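Local coordinates for putative exotoxin (superantigen) (Streptococcus pyogenes, PDB 1TY0), which acts as a bacterial superantigen whose surface for binding the T-cell receptor can also be used to form dimers, at residues T195-M198 with K199-S202; K63-K66 with N67-V70; I138-Y141 with L142-Y146; S44-K47 with K48-V52. All coordinates share one frame; numbering follows the deposited sequence.

Contact 1 of 4, residues T195-M198 with K199-S202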
loop_
_atom_site.group_PDB
_atom_site.type_symbol
_atom_site.label_atom_id
_atom_site.label_comp_id
_atom_site.label_asym_id
_atom_site.label_seq_id
_atom_site.Cartn_x
_atom_site.Cartn_y
_atom_site.Cartn_z
ATOM N N THR A 195 -5.430 -12.433 -18.158
ATOM C CA THR A 195 -4.422 -11.641 -18.833
ATOM C C THR A 195 -4.838 -11.189 -20.230
ATOM O O THR A 195 -5.587 -11.881 -20.924
ATOM C CB THR A 195 -3.120 -12.476 -18.915
ATOM O OG1 THR A 195 -2.644 -12.733 -17.586
ATOM C CG2 THR A 195 -2.056 -11.767 -19.714
ATOM N N ILE A 196 -4.335 -10.024 -20.626
ATOM C CA ILE A 196 -4.624 -9.450 -21.935
ATOM C C ILE A 196 -3.335 -8.991 -22.603
ATOM O O ILE A 196 -2.448 -8.447 -21.944
ATOM C CB ILE A 196 -5.528 -8.205 -21.820
ATOM C CG1 ILE A 196 -6.867 -8.578 -21.189
ATOM C CG2 ILE A 196 -5.737 -7.583 -23.202
ATOM C CD1 ILE A 196 -7.777 -7.378 -20.944
ATOM N N ASN A 197 -3.235 -9.212 -23.911
ATOM C CA ASN A 197 -2.071 -8.757 -24.662
ATOM C C ASN A 197 -2.459 -7.370 -25.165
ATOM O O ASN A 197 -3.496 -7.206 -25.807
ATOM C CB ASN A 197 -1.783 -9.676 -25.854
ATOM C CG ASN A 197 -1.478 -11.099 -25.437
ATOM O OD1 ASN A 197 -0.618 -11.340 -24.590
ATOM N ND2 ASN A 197 -2.175 -12.053 -26.040
ATOM N N MET A 198 -1.635 -6.370 -24.867
ATOM C CA MET A 198 -1.938 -5.003 -25.273
ATOM C C MET A 198 -2.281 -4.871 -26.755
ATOM O O MET A 198 -3.075 -4.014 -27.139
ATOM C CB MET A 198 -0.764 -4.080 -24.932
ATOM C CG MET A 198 -1.037 -2.606 -25.207
ATOM S SD MET A 198 -2.446 -1.950 -24.282
ATOM C CE MET A 198 -1.654 -1.525 -22.724
ATOM N N LYS A 199 -1.690 -5.720 -27.588
ATOM C CA LYS A 199 -1.947 -5.650 -29.024
ATOM C C LYS A 199 -3.368 -6.071 -29.384
ATOM O O LYS A 199 -3.863 -5.731 -30.462
ATOM C CB LYS A 199 -0.939 -6.508 -29.793
ATOM C CG LYS A 199 -1.003 -7.997 -29.495
ATOM C CD LYS A 199 -0.019 -8.755 -30.379
ATOM C CE LYS A 199 0.008 -10.241 -30.060
ATOM N NZ LYS A 199 -1.333 -10.876 -30.182
ATOM N N ASP A 200 -4.015 -6.807 -28.483
ATOM C CA ASP A 200 -5.388 -7.265 -28.695
ATOM C C ASP A 200 -6.374 -6.312 -28.034
ATOM O O ASP A 200 -7.587 -6.431 -28.214
ATOM C CB ASP A 200 -5.597 -8.668 -28.115
ATOM C CG ASP A 200 -4.725 -9.712 -28.778
ATOM O OD1 ASP A 200 -4.561 -9.654 -30.015
ATOM O OD2 ASP A 200 -4.213 -10.599 -28.061
ATOM N N PHE A 201 -5.844 -5.369 -27.263
ATOM C CA PHE A 201 -6.666 -4.390 -26.560
ATOM C C PHE A 201 -7.183 -3.307 -27.503
ATOM O O PHE A 201 -6.404 -2.667 -28.209
ATOM C CB PHE A 201 -5.848 -3.744 -25.443
ATOM C CG PHE A 201 -6.581 -2.671 -24.699
ATOM C CD1 PHE A 201 -7.596 -2.994 -23.806
ATOM C CD2 PHE A 201 -6.264 -1.333 -24.900
ATOM C CE1 PHE A 201 -8.287 -1.995 -23.118
ATOM C CE2 PHE A 201 -6.949 -0.327 -24.220
ATOM C CZ PHE A 201 -7.961 -0.659 -23.327
ATOM N N SER A 202 -8.497 -3.098 -27.508
ATOM C CA SER A 202 -9.096 -2.081 -28.369
ATOM C C SER A 202 -9.379 -0.799 -27.597
ATOM O O SER A 202 -8.891 0.272 -27.948
ATOM C CB SER A 202 -10.394 -2.600 -28.981
ATOM O OG SER A 202 -11.042 -1.569 -29.703
HETATM O O HOH W 1 -5.352 -10.808 -25.314
#
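The tight turn that carries the beta-grasp domain from strand 195-197 into strand 201-209 is closed by Asn-197 and Asp-200. Asp-200 N donates to Asn-197 O (2.8 Å) and Phe-201 N to Met-198 O (3.1 Å), two overlapping type I beta turns. Over this backbone the two polar side chains run alongside each other. Asn-197 ND2 gives a nearly straight bond to Asp-200 OD2 (3.2 Å, 161°); the acceptor lies in the asparagine amide plane, although the carboxylate is turned 65° from it. A water extends the grip, accepting from Asn-197 N and donating to the same OD2. Lys-199 NZ forms a long, weak salt bridge to Asp-200 OD1 (3.5 Å).

Met-198 and Phe-201 lie side by side, leaving the turn on the side opposite to the polar pair. With CG anti to the backbone N (chi1 -175°) and a bend at chi2, Met-198 brings SD to 3.9 Å from Phe-201 CD2, an oblique Met-aromatic contact. Unbranched and flexible, methionine also reaches Phe-129 and Ile-124. Asp-200 OD2 thus receives an amide and a water while OD1 faces a lysine, an environment that probably favours the charged carboxylate.

Contact 2 of 4, residues K63-K66 with N67-V70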
loop_
_atom_site.group_PDB
_atom_site.type_symbol
_atom_site.label_atom_id
_atom_site.label_comp_id
_atom_site.label_asym_id
_atom_site.label_seq_id
_atom_site.Cartn_x
_atom_site.Cartn_y
_atom_site.Cartn_z
ATOM N N LYS A 63 0.687 -23.172 -17.071
ATOM C CA LYS A 63 0.961 -22.369 -18.261
ATOM C C LYS A 63 2.376 -21.795 -18.213
ATOM O O LYS A 63 2.875 -21.268 -19.208
ATOM C CB LYS A 63 -0.035 -21.209 -18.366
ATOM C CG LYS A 63 -1.496 -21.615 -18.463
ATOM C CD LYS A 63 -2.378 -20.374 -18.512
ATOM C CE LYS A 63 -3.854 -20.722 -18.503
ATOM N NZ LYS A 63 -4.696 -19.488 -18.516
ATOM N N PHE A 64 3.015 -21.902 -17.052
ATOM C CA PHE A 64 4.362 -21.381 -16.856
ATOM C C PHE A 64 5.373 -22.488 -16.555
ATOM O O PHE A 64 5.000 -23.647 -16.372
ATOM C CB PHE A 64 4.349 -20.360 -15.709
ATOM C CG PHE A 64 3.505 -19.142 -15.988
ATOM C CD1 PHE A 64 2.124 -19.185 -15.830
ATOM C CD2 PHE A 64 4.094 -17.957 -16.419
ATOM C CE1 PHE A 64 1.336 -18.058 -16.096
ATOM C CE2 PHE A 64 3.324 -16.830 -16.687
ATOM C CZ PHE A 64 1.940 -16.878 -16.526
ATOM N N THR A 65 6.654 -22.130 -16.508
ATOM C CA THR A 65 7.706 -23.098 -16.212
ATOM C C THR A 65 8.737 -22.471 -15.275
ATOM O O THR A 65 8.947 -21.259 -15.299
ATOM C CB THR A 65 8.421 -23.575 -17.501
ATOM O OG1 THR A 65 9.202 -22.507 -18.043
ATOM C CG2 THR A 65 7.406 -24.017 -18.540
ATOM N N LYS A 66 9.371 -23.290 -14.439
ATOM C CA LYS A 66 10.373 -22.766 -13.518
ATOM C C LYS A 66 11.469 -22.032 -14.272
ATOM O O LYS A 66 11.830 -22.400 -15.393
ATOM C CB LYS A 66 11.005 -23.886 -12.680
ATOM C CG LYS A 66 10.070 -24.539 -11.685
ATOM C CD LYS A 66 10.810 -25.550 -10.817
ATOM C CE LYS A 66 11.377 -26.694 -11.646
ATOM N NZ LYS A 66 12.081 -27.705 -10.805
ATOM N N ASN A 67 11.977 -20.984 -13.633
ATOM C CA ASN A 67 13.041 -20.136 -14.152
ATOM C C ASN A 67 12.670 -19.271 -15.349
ATOM O O ASN A 67 13.534 -18.727 -16.032
ATOM C CB ASN A 67 14.283 -20.975 -14.433
ATOM C CG ASN A 67 14.803 -21.644 -13.179
ATOM O OD1 ASN A 67 14.906 -21.006 -12.129
ATOM N ND2 ASN A 67 15.121 -22.929 -13.272
ATOM N N GLN A 68 11.369 -19.150 -15.586
ATOM C CA GLN A 68 10.856 -18.295 -16.644
ATOM C C GLN A 68 10.815 -16.926 -15.968
ATOM O O GLN A 68 10.610 -16.843 -14.753
ATOM C CB GLN A 68 9.436 -18.720 -17.026
ATOM C CG GLN A 68 8.768 -17.868 -18.093
ATOM C CD GLN A 68 7.317 -18.265 -18.332
ATOM O OE1 GLN A 68 6.889 -19.367 -17.967
ATOM N NE2 GLN A 68 6.552 -17.370 -18.958
ATOM N N LYS A 69 11.030 -15.862 -16.736
ATOM C CA LYS A 69 10.985 -14.515 -16.183
ATOM C C LYS A 69 9.559 -13.998 -16.288
ATOM O O LYS A 69 8.891 -14.183 -17.308
ATOM C CB LYS A 69 11.932 -13.584 -16.946
ATOM C CG LYS A 69 13.406 -13.928 -16.792
ATOM C CD LYS A 69 13.839 -13.843 -15.338
ATOM C CE LYS A 69 15.316 -14.190 -15.175
ATOM N NZ LYS A 69 15.609 -15.591 -15.582
ATOM N N VAL A 70 9.084 -13.362 -15.224
ATOM C CA VAL A 70 7.732 -12.829 -15.216
ATOM C C VAL A 70 7.663 -11.452 -14.587
ATOM O O VAL A 70 8.593 -11.013 -13.907
ATOM C CB VAL A 70 6.765 -13.745 -14.426
ATOM C CG1 VAL A 70 6.656 -15.108 -15.100
ATOM C CG2 VAL A 70 7.251 -13.902 -12.993
HETATM O O HOH W 2 3.875 -18.657 -20.110
HETATM O O HOH W 3 7.702 -20.691 -20.207
#
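Thr-65 to Gln-68 form a type II beta turn, closed by Gln-68 N donating to Thr-65 O (3.2 Å), and the short pieces 64-66 and 67-70 point 136° apart. Asn-67 takes the third place with positive phi (69°), a backbone shape that asparagine tolerates better than most residues with a side chain.

Gln-68 doubles the closure. Its first two side-chain torsions are both close to fully extended, which stretches the chain back across the mouth of the turn to the residues that lead into it. There OE1 accepts from Thr-65 N (3.1 Å), the donor arriving nearly along the C=O axis. Glutamine has just the length and the two-sided polarity for this place, since NE2 meanwhile donates to a water that donates in turn to Lys-63 O. The side chain crosses that of Phe-64 at about a right angle, yet amide and ring planes are only 22° apart, and Gln-68 NE2 lies 3.6 Å from Phe-64 CD2. Val-70 CG1 also meets Phe-64 CD2, at 4.1 Å.

Phe-64 fastens the turn to the sheet of the OB-fold domain: its ring meets Phe-38 edge-to-face and touches Ile-30 of strand 28-33 and Pro-93 of strand 84-93. These two strands pair with strand 69-74, into which the turn leads.

Contact 3 of 4, residues I138-Y141 with L142-Y146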
loop_
_atom_site.group_PDB
_atom_site.type_symbol
_atom_site.label_atom_id
_atom_site.label_comp_id
_atom_site.label_asym_id
_atom_site.label_seq_id
_atom_site.Cartn_x
_atom_site.Cartn_y
_atom_site.Cartn_z
ATOM N N ILE A 138 -7.586 1.743 -13.075
ATOM C CA ILE A 138 -8.805 2.440 -13.461
ATOM C C ILE A 138 -9.649 2.784 -12.235
ATOM O O ILE A 138 -10.225 3.866 -12.163
ATOM C CB ILE A 138 -9.647 1.616 -14.461
ATOM C CG1 ILE A 138 -10.867 2.431 -14.905
ATOM C CG2 ILE A 138 -10.083 0.314 -13.830
ATOM C CD1 ILE A 138 -11.612 1.815 -16.066
ATOM N N ARG A 139 -9.725 1.884 -11.259
ATOM C CA ARG A 139 -10.506 2.205 -10.063
ATOM C C ARG A 139 -9.878 3.389 -9.342
ATOM O O ARG A 139 -10.579 4.293 -8.883
ATOM C CB ARG A 139 -10.596 1.006 -9.113
ATOM C CG ARG A 139 -11.472 -0.107 -9.652
ATOM C CD ARG A 139 -11.792 -1.146 -8.594
ATOM N NE ARG A 139 -12.239 -2.385 -9.220
ATOM C CZ ARG A 139 -13.180 -3.187 -8.733
ATOM N NH1 ARG A 139 -13.804 -2.887 -7.600
ATOM N NH2 ARG A 139 -13.480 -4.303 -9.378
ATOM N N GLN A 140 -8.552 3.395 -9.242
ATOM C CA GLN A 140 -7.877 4.506 -8.589
ATOM C C GLN A 140 -8.173 5.811 -9.331
ATOM O O GLN A 140 -8.419 6.845 -8.708
ATOM C CB GLN A 140 -6.371 4.261 -8.532
ATOM C CG GLN A 140 -5.898 3.651 -7.217
ATOM C CD GLN A 140 -6.142 4.568 -6.030
ATOM O OE1 GLN A 140 -5.996 5.784 -6.133
ATOM N NE2 GLN A 140 -6.502 3.984 -4.889
ATOM N N TYR A 141 -8.150 5.763 -10.659
ATOM C CA TYR A 141 -8.435 6.953 -11.452
ATOM C C TYR A 141 -9.852 7.424 -11.147
ATOM O O TYR A 141 -10.090 8.611 -10.911
ATOM C CB TYR A 141 -8.311 6.653 -12.947
ATOM C CG TYR A 141 -8.745 7.809 -13.825
ATOM C CD1 TYR A 141 -7.953 8.952 -13.949
ATOM C CD2 TYR A 141 -9.963 7.775 -14.497
ATOM C CE1 TYR A 141 -8.368 10.037 -14.719
ATOM C CE2 TYR A 141 -10.390 8.857 -15.271
ATOM C CZ TYR A 141 -9.587 9.982 -15.375
ATOM O OH TYR A 141 -10.008 11.059 -16.129
ATOM N N LEU A 142 -10.790 6.483 -11.155
ATOM C CA LEU A 142 -12.188 6.792 -10.874
ATOM C C LEU A 142 -12.382 7.282 -9.441
ATOM O O LEU A 142 -13.209 8.159 -9.184
ATOM C CB LEU A 142 -13.058 5.560 -11.136
ATOM C CG LEU A 142 -13.152 5.139 -12.607
ATOM C CD1 LEU A 142 -13.885 3.824 -12.729
ATOM C CD2 LEU A 142 -13.863 6.227 -13.404
ATOM N N MET A 143 -11.623 6.727 -8.506
ATOM C CA MET A 143 -11.734 7.136 -7.110
ATOM C C MET A 143 -11.271 8.574 -6.941
ATOM O O MET A 143 -11.943 9.391 -6.311
ATOM C CB MET A 143 -10.896 6.212 -6.223
ATOM C CG MET A 143 -11.497 4.835 -6.044
ATOM S SD MET A 143 -10.326 3.611 -5.444
ATOM C CE MET A 143 -10.071 4.150 -3.785
ATOM N N GLN A 144 -10.114 8.869 -7.519
ATOM C CA GLN A 144 -9.513 10.194 -7.453
ATOM C C GLN A 144 -10.281 11.259 -8.226
ATOM O O GLN A 144 -10.398 12.402 -7.780
ATOM C CB GLN A 144 -8.096 10.135 -8.026
ATOM C CG GLN A 144 -7.114 9.290 -7.237
ATOM C CD GLN A 144 -5.926 8.859 -8.078
ATOM O OE1 GLN A 144 -5.628 9.458 -9.113
ATOM N NE2 GLN A 144 -5.236 7.816 -7.633
ATOM N N THR A 145 -10.806 10.873 -9.381
ATOM C CA THR A 145 -11.494 11.802 -10.268
ATOM C C THR A 145 -13.006 11.927 -10.132
ATOM O O THR A 145 -13.548 13.032 -10.165
ATOM C CB THR A 145 -11.164 11.453 -11.733
ATOM O OG1 THR A 145 -9.747 11.300 -11.871
ATOM C CG2 THR A 145 -11.633 12.561 -12.670
ATOM N N TYR A 146 -13.691 10.801 -9.987
ATOM C CA TYR A 146 -15.139 10.831 -9.882
ATOM C C TYR A 146 -15.684 10.417 -8.523
ATOM O O TYR A 146 -16.897 10.325 -8.346
ATOM C CB TYR A 146 -15.734 9.975 -11.001
ATOM C CG TYR A 146 -15.439 10.554 -12.366
ATOM C CD1 TYR A 146 -16.114 11.688 -12.820
ATOM C CD2 TYR A 146 -14.437 10.018 -13.174
ATOM C CE1 TYR A 146 -15.795 12.277 -14.044
ATOM C CE2 TYR A 146 -14.110 10.602 -14.402
ATOM C CZ TYR A 146 -14.794 11.732 -14.828
ATOM O OH TYR A 146 -14.481 12.311 -16.039
#
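Gln-140 and Gln-144, one turn apart on helix 131-146 of the beta-grasp domain, join by both backbone and side chain. Gln-144 N donates to Gln-140 O (2.9 Å), the regular i to i+4 bond, and Gln-144 NE2 makes a short bond to Gln-140 OE1 (2.6 Å, 142°) that lies in the acceptor's carbonyl plane. The amides are turned 49° from each other. Gln-140 NE2 is satisfied beyond the helix, by Tyr-18 O and Glu-19 OE2, so one amide links neighbouring helical turns to helix 5-18 and the loop after it.

Tyr-141 O takes two donors from opposite faces of its plane: Thr-145 N (2.8 Å) and Thr-145 OG1 (2.9 Å). Threonine's short hydroxyl is well placed to fold back on the preceding turn, and its OG1 also bonds Arg-81 of the second subunit. Outside the contact, salt bridges to Asp-135 and Asp-176 hold the Arg-139 guanidinium. Ile-138 CG1 and Leu-142 CD1, 4.0 Å apart, belong to the apolar side of the helix that packs on Phe-204 and Ile-206 of strand 201-209. Thr-145 OG1 sits 3.4 Å above the Tyr-141 ring, toward its rim, and Tyr-141 CE2 lies 4.2 Å from Tyr-146 CE2, at that ring's edge.

Contact 4 of 4, residues S44-K47 with K48-V52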
loop_
_atom_site.group_PDB
_atom_site.type_symbol
_atom_site.label_atom_id
_atom_site.label_comp_id
_atom_site.label_asym_id
_atom_site.label_seq_id
_atom_site.Cartn_x
_atom_site.Cartn_y
_atom_site.Cartn_z
ATOM N N SER A 44 16.797 -9.405 -5.636
ATOM C CA SER A 44 17.669 -8.412 -6.260
ATOM C C SER A 44 17.184 -6.983 -6.031
ATOM O O SER A 44 17.990 -6.059 -5.897
ATOM C CB SER A 44 17.789 -8.680 -7.764
ATOM O OG SER A 44 16.526 -8.621 -8.403
ATOM N N TYR A 45 15.870 -6.809 -5.994
ATOM C CA TYR A 45 15.256 -5.501 -5.772
ATOM C C TYR A 45 15.349 -5.079 -4.312
ATOM O O TYR A 45 15.549 -3.905 -4.000
ATOM C CB TYR A 45 13.779 -5.550 -6.154
ATOM C CG TYR A 45 13.498 -5.506 -7.629
ATOM C CD1 TYR A 45 13.439 -4.289 -8.306
ATOM C CD2 TYR A 45 13.232 -6.672 -8.343
ATOM C CE1 TYR A 45 13.114 -4.233 -9.651
ATOM C CE2 TYR A 45 12.906 -6.627 -9.691
ATOM C CZ TYR A 45 12.847 -5.403 -10.337
ATOM O OH TYR A 45 12.505 -5.342 -11.668
ATOM N N LYS A 46 15.198 -6.051 -3.421
ATOM C CA LYS A 46 15.213 -5.816 -1.981
ATOM C C LYS A 46 16.591 -5.836 -1.327
ATOM O O LYS A 46 16.766 -5.306 -0.230
ATOM C CB LYS A 46 14.330 -6.862 -1.294
ATOM C CG LYS A 46 12.860 -6.779 -1.661
ATOM C CD LYS A 46 12.219 -5.577 -0.998
ATOM C CE LYS A 46 10.732 -5.516 -1.251
ATOM N NZ LYS A 46 10.144 -4.374 -0.499
ATOM N N LYS A 47 17.559 -6.456 -1.994
ATOM C CA LYS A 47 18.913 -6.576 -1.465
ATOM C C LYS A 47 18.942 -7.443 -0.210
ATOM O O LYS A 47 19.708 -7.196 0.721
ATOM C CB LYS A 47 19.514 -5.197 -1.174
ATOM C CG LYS A 47 19.586 -4.296 -2.393
ATOM C CD LYS A 47 20.255 -5.005 -3.556
ATOM C CE LYS A 47 20.158 -4.188 -4.833
ATOM N NZ LYS A 47 20.721 -4.937 -5.991
ATOM N N LYS A 48 18.082 -8.456 -0.202
ATOM C CA LYS A 48 17.980 -9.432 0.877
ATOM C C LYS A 48 17.028 -10.495 0.345
ATOM O O LYS A 48 16.348 -10.260 -0.650
ATOM C CB LYS A 48 17.427 -8.804 2.163
ATOM C CG LYS A 48 16.015 -8.252 2.066
ATOM C CD LYS A 48 15.606 -7.666 3.411
ATOM C CE LYS A 48 14.257 -6.980 3.348
ATOM N NZ LYS A 48 13.889 -6.399 4.671
ATOM N N ASN A 49 16.992 -11.664 0.975
ATOM C CA ASN A 49 16.100 -12.716 0.497
ATOM C C ASN A 49 14.667 -12.212 0.612
ATOM O O ASN A 49 14.224 -11.812 1.688
ATOM C CB ASN A 49 16.270 -13.997 1.313
ATOM C CG ASN A 49 15.457 -15.146 0.754
ATOM O OD1 ASN A 49 15.515 -15.437 -0.441
ATOM N ND2 ASN A 49 14.693 -15.807 1.615
ATOM N N PHE A 50 13.948 -12.235 -0.504
ATOM C CA PHE A 50 12.576 -11.748 -0.528
ATOM C C PHE A 50 11.858 -12.366 -1.715
ATOM O O PHE A 50 12.384 -12.408 -2.830
ATOM C CB PHE A 50 12.572 -10.220 -0.660
ATOM C CG PHE A 50 11.431 -9.543 0.048
ATOM C CD1 PHE A 50 10.113 -9.774 -0.336
ATOM C CD2 PHE A 50 11.677 -8.681 1.110
ATOM C CE1 PHE A 50 9.052 -9.153 0.333
ATOM C CE2 PHE A 50 10.626 -8.055 1.786
ATOM C CZ PHE A 50 9.312 -8.293 1.396
ATOM N N SER A 51 10.649 -12.850 -1.487
ATOM C CA SER A 51 9.911 -13.444 -2.581
ATOM C C SER A 51 8.466 -12.989 -2.602
ATOM O O SER A 51 8.002 -12.260 -1.720
ATOM C CB SER A 51 9.973 -14.974 -2.490
ATOM O OG SER A 51 9.482 -15.429 -1.242
ATOM N N VAL A 52 7.771 -13.409 -3.644
ATOM C CA VAL A 52 6.362 -13.097 -3.797
ATOM C C VAL A 52 5.639 -14.414 -4.012
ATOM O O VAL A 52 6.048 -15.225 -4.845
ATOM C CB VAL A 52 6.109 -12.191 -5.015
ATOM C CG1 VAL A 52 4.597 -12.022 -5.245
ATOM C CG2 VAL A 52 6.761 -10.831 -4.795
#
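Lys-46 lies across one face of the Phe-50 ring where the OB-fold domain passes from the short helix 43-46 into strand 51-55. The two side chains cross at a slant, and the lysine is laid down from its root: Lys-46 CG touches Phe-50 CG at 3.5 Å, CD follows over the same face, and CE stands above the middle of the ring, 4.0 Å from its centroid and only 10° off the normal. That is a clear CH-pi contact. The bend at chi2 (-73°) swings the chain over the ring. Beyond it Lys-46 NZ remains above the face, 4.7 Å from the centroid and 25° off the normal, a cation-pi arrangement, and it also bonds Tyr-85 OH. Lysine suits the place because its methylenes can cover a ring while its ammonium reaches a polar partner. The ring itself is buried, meeting Tyr-85 and packing on Ile-42.

Lys-48 approaches the ring differently. Its extended chain brings CE to the edge, in the plane of the Phe-50 ring, 3.8 Å from CD2. The two ammonium groups stay apart, Lys-46 NZ lying 6.7 Å from Lys-48 NZ, and the second has a long, weak ion pair with Asp-83.

Lys-47, the first residue beyond the helix, leaves helical geometry with positive phi, and the chain turns there toward strand 51-55, while Phe-50 N is tied back to Ser-43 OG. From this left-handed position Lys-47 curls toward the helix, and its NZ makes a weak hydrogen bond to Ser-44 O at 3.0 Å.

In the fold
Contacts 2 and 4 belong to the OB-fold domain and lead into strands 69-74 and 51-55 of one sheet; their centres are 18 Å apart. Contacts 1 and 3 belong to the beta-grasp domain, 22 Å apart between centres, and both relate to strand 201-209: contact 1 leads into it, and the helix of contact 3 packs on it. That strand carries His-203 and Asp-205, which with His-169 bind zinc, though none is bound to this chain. The Phe-201 side chain is about 5 Å from that of His-203, and that of Ile-138 about 8 Å from that of Asp-205. Contacts 1 and 2 approach to about 6 Å between nearest atoms. Contact 3 alone meets the second subunit.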